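Local structure of deoxyribodipyrimidine photo-lyase (Oryza sativa Japonica Group, 3UMV) at residues L45-R49 against D167-V171. The protein repairs ultraviolet-damaged DNA, using light and a bound FAD cofactor to split cyclobutane pyrimidine dimers back into separate pyrimidines. Numbering follows the deposited sequence.
Sequences LRDQR and DAHNV
His169 donates from ND1 to Asp47 OD2 at 2.7 Å, with an N-H...O angle of 153°; the donor reaches the syn side of the carboxylate but lies well out of its plane. Asp47 OD2 takes a second bond on its anti lone pair, a salt bridge from Arg49 NH1 (3.0 Å), so histidine and arginine grip one buried oxygen. Asp47 OD1 accepts from a water at 2.6 Å, and that water in turn accepts from Ala168 N. Arg49 NH2 crosses to the backbone of the other loop, donating to Ala168 O (2.9 Å), which sits exactly in the guanidinium plane; Gly291 O and Asp52 O are further acceptors for NH1 and NH2. Over one face of His169 lies the Arg46 guanidinium, centres 3.7 Å apart and planes 8° from parallel; an extended chain with CG anti to the backbone N (chi1 -163°) carries it there, while NH1 forms a salt bridge with Asp328. Within 167-171, Asp167 OD1 receives His169 N and Asn170 N, the latter at 2.9 Å, closing an Asx turn. Stack, His-carboxylate bond and Arg49-Ala168 bond thus join loops following strands 40-44 and 162-166 of the photolyase alpha/beta domain, beside the FAD-binding helical part.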
loop_
_atom_site.group_PDB
_atom_site.type_symbol
_atom_site.label_atom_id
_atom_site.label_comp_id
_atom_site.label_asym_id
_atom_site.label_seq_id
_atom_site.Cartn_x
_atom_site.Cartn_y
_atom_site.Cartn_z
ATOM N N LEU A 45 -5.862 -5.573 9.383
ATOM C CA LEU A 45 -5.563 -4.166 9.169
ATOM C C LEU A 45 -5.089 -3.898 7.756
ATOM O O LEU A 45 -5.777 -3.221 6.996
ATOM C CB LEU A 45 -4.564 -3.640 10.205
ATOM C CG LEU A 45 -4.436 -2.117 10.254
ATOM C CD1 LEU A 45 -4.008 -1.713 11.663
ATOM C CD2 LEU A 45 -3.451 -1.598 9.197
ATOM N N ARG A 46 -3.925 -4.433 7.394
ATOM C CA ARG A 46 -3.395 -4.176 6.053
ATOM C C ARG A 46 -4.046 -5.019 4.969
ATOM O O ARG A 46 -4.162 -4.576 3.822
ATOM C CB ARG A 46 -1.882 -4.359 6.008
ATOM C CG ARG A 46 -1.242 -3.726 4.771
ATOM C CD ARG A 46 0.236 -3.997 4.762
ATOM N NE ARG A 46 0.937 -3.257 3.724
ATOM C CZ ARG A 46 2.253 -3.340 3.556
ATOM N NH1 ARG A 46 2.966 -4.115 4.368
ATOM N NH2 ARG A 46 2.856 -2.646 2.602
ATOM N N ASP A 47 -4.480 -6.225 5.313
ATOM C CA ASP A 47 -4.903 -7.143 4.261
ATOM C C ASP A 47 -6.403 -7.404 4.302
ATOM O O ASP A 47 -6.875 -8.389 4.873
ATOM C CB ASP A 47 -4.059 -8.421 4.330
ATOM C CG ASP A 47 -2.578 -8.138 4.081
ATOM O OD1 ASP A 47 -1.823 -8.060 5.066
ATOM O OD2 ASP A 47 -2.179 -7.929 2.905
ATOM N N GLN A 48 -7.139 -6.484 3.679
ATOM C CA GLN A 48 -8.588 -6.432 3.753
ATOM C C GLN A 48 -9.250 -7.337 2.719
ATOM O O GLN A 48 -9.887 -6.868 1.758
ATOM C CB GLN A 48 -9.046 -4.983 3.636
ATOM C CG GLN A 48 -8.483 -4.129 4.765
ATOM C CD GLN A 48 -8.400 -2.657 4.425
ATOM O OE1 GLN A 48 -9.219 -2.130 3.668
ATOM N NE2 GLN A 48 -7.412 -1.980 4.996
ATOM N N ARG A 49 -9.079 -8.636 2.943
ATOM C CA ARG A 49 -9.571 -9.696 2.067
ATOM C C ARG A 49 -9.623 -11.008 2.841
ATOM O O ARG A 49 -8.873 -11.213 3.798
ATOM C CB ARG A 49 -8.665 -9.857 0.839
ATOM C CG ARG A 49 -7.315 -10.502 1.147
ATOM C CD ARG A 49 -6.362 -10.496 -0.072
ATOM N NE ARG A 49 -5.067 -11.031 0.347
ATOM C CZ ARG A 49 -4.084 -10.308 0.873
ATOM N NH1 ARG A 49 -4.195 -8.979 0.988
ATOM N NH2 ARG A 49 -2.972 -10.915 1.265
ATOM N N ASP A 167 3.263 -11.897 8.125
ATOM C CA ASP A 167 3.366 -11.092 6.916
ATOM C C ASP A 167 2.477 -11.705 5.850
ATOM O O ASP A 167 2.809 -12.742 5.251
ATOM C CB ASP A 167 4.810 -10.991 6.430
ATOM C CG ASP A 167 4.972 -9.995 5.284
ATOM O OD1 ASP A 167 3.972 -9.640 4.636
ATOM O OD2 ASP A 167 6.120 -9.586 5.024
ATOM N N ALA A 168 1.329 -11.067 5.637
ATOM C CA ALA A 168 0.358 -11.509 4.648
ATOM C C ALA A 168 0.448 -10.685 3.371
ATOM O O ALA A 168 -0.259 -10.964 2.405
ATOM C CB ALA A 168 -1.066 -11.420 5.219
ATOM N N HIS A 169 1.297 -9.665 3.366
ATOM C CA HIS A 169 1.330 -8.720 2.244
ATOM C C HIS A 169 2.453 -9.014 1.247
ATOM O O HIS A 169 2.318 -8.769 0.048
ATOM C CB HIS A 169 1.493 -7.293 2.765
ATOM C CG HIS A 169 0.817 -6.262 1.918
ATOM N ND1 HIS A 169 -0.547 -6.044 1.955
ATOM C CD2 HIS A 169 1.317 -5.374 1.030
ATOM C CE1 HIS A 169 -0.857 -5.068 1.118
ATOM N NE2 HIS A 169 0.258 -4.643 0.547
ATOM N N ASN A 170 3.569 -9.530 1.736
ATOM C CA ASN A 170 4.721 -9.748 0.885
ATOM C C ASN A 170 4.833 -11.228 0.505
ATOM O O ASN A 170 4.459 -12.091 1.293
ATOM C CB ASN A 170 5.993 -9.310 1.604
ATOM C CG ASN A 170 6.037 -7.812 1.849
ATOM O OD1 ASN A 170 5.943 -7.024 0.907
ATOM N ND2 ASN A 170 6.133 -7.410 3.120
ATOM N N VAL A 171 5.346 -11.509 -0.693
ATOM C CA VAL A 171 5.604 -12.886 -1.109
ATOM C C VAL A 171 6.665 -13.490 -0.213
ATOM O O VAL A 171 6.498 -14.595 0.307
ATOM C CB VAL A 171 6.081 -12.984 -2.589
ATOM C CG1 VAL A 171 6.314 -14.435 -2.970
ATOM C CG2 VAL A 171 5.047 -12.353 -3.518
HETATM O O HOH W 1 0.563 -8.147 6.077
#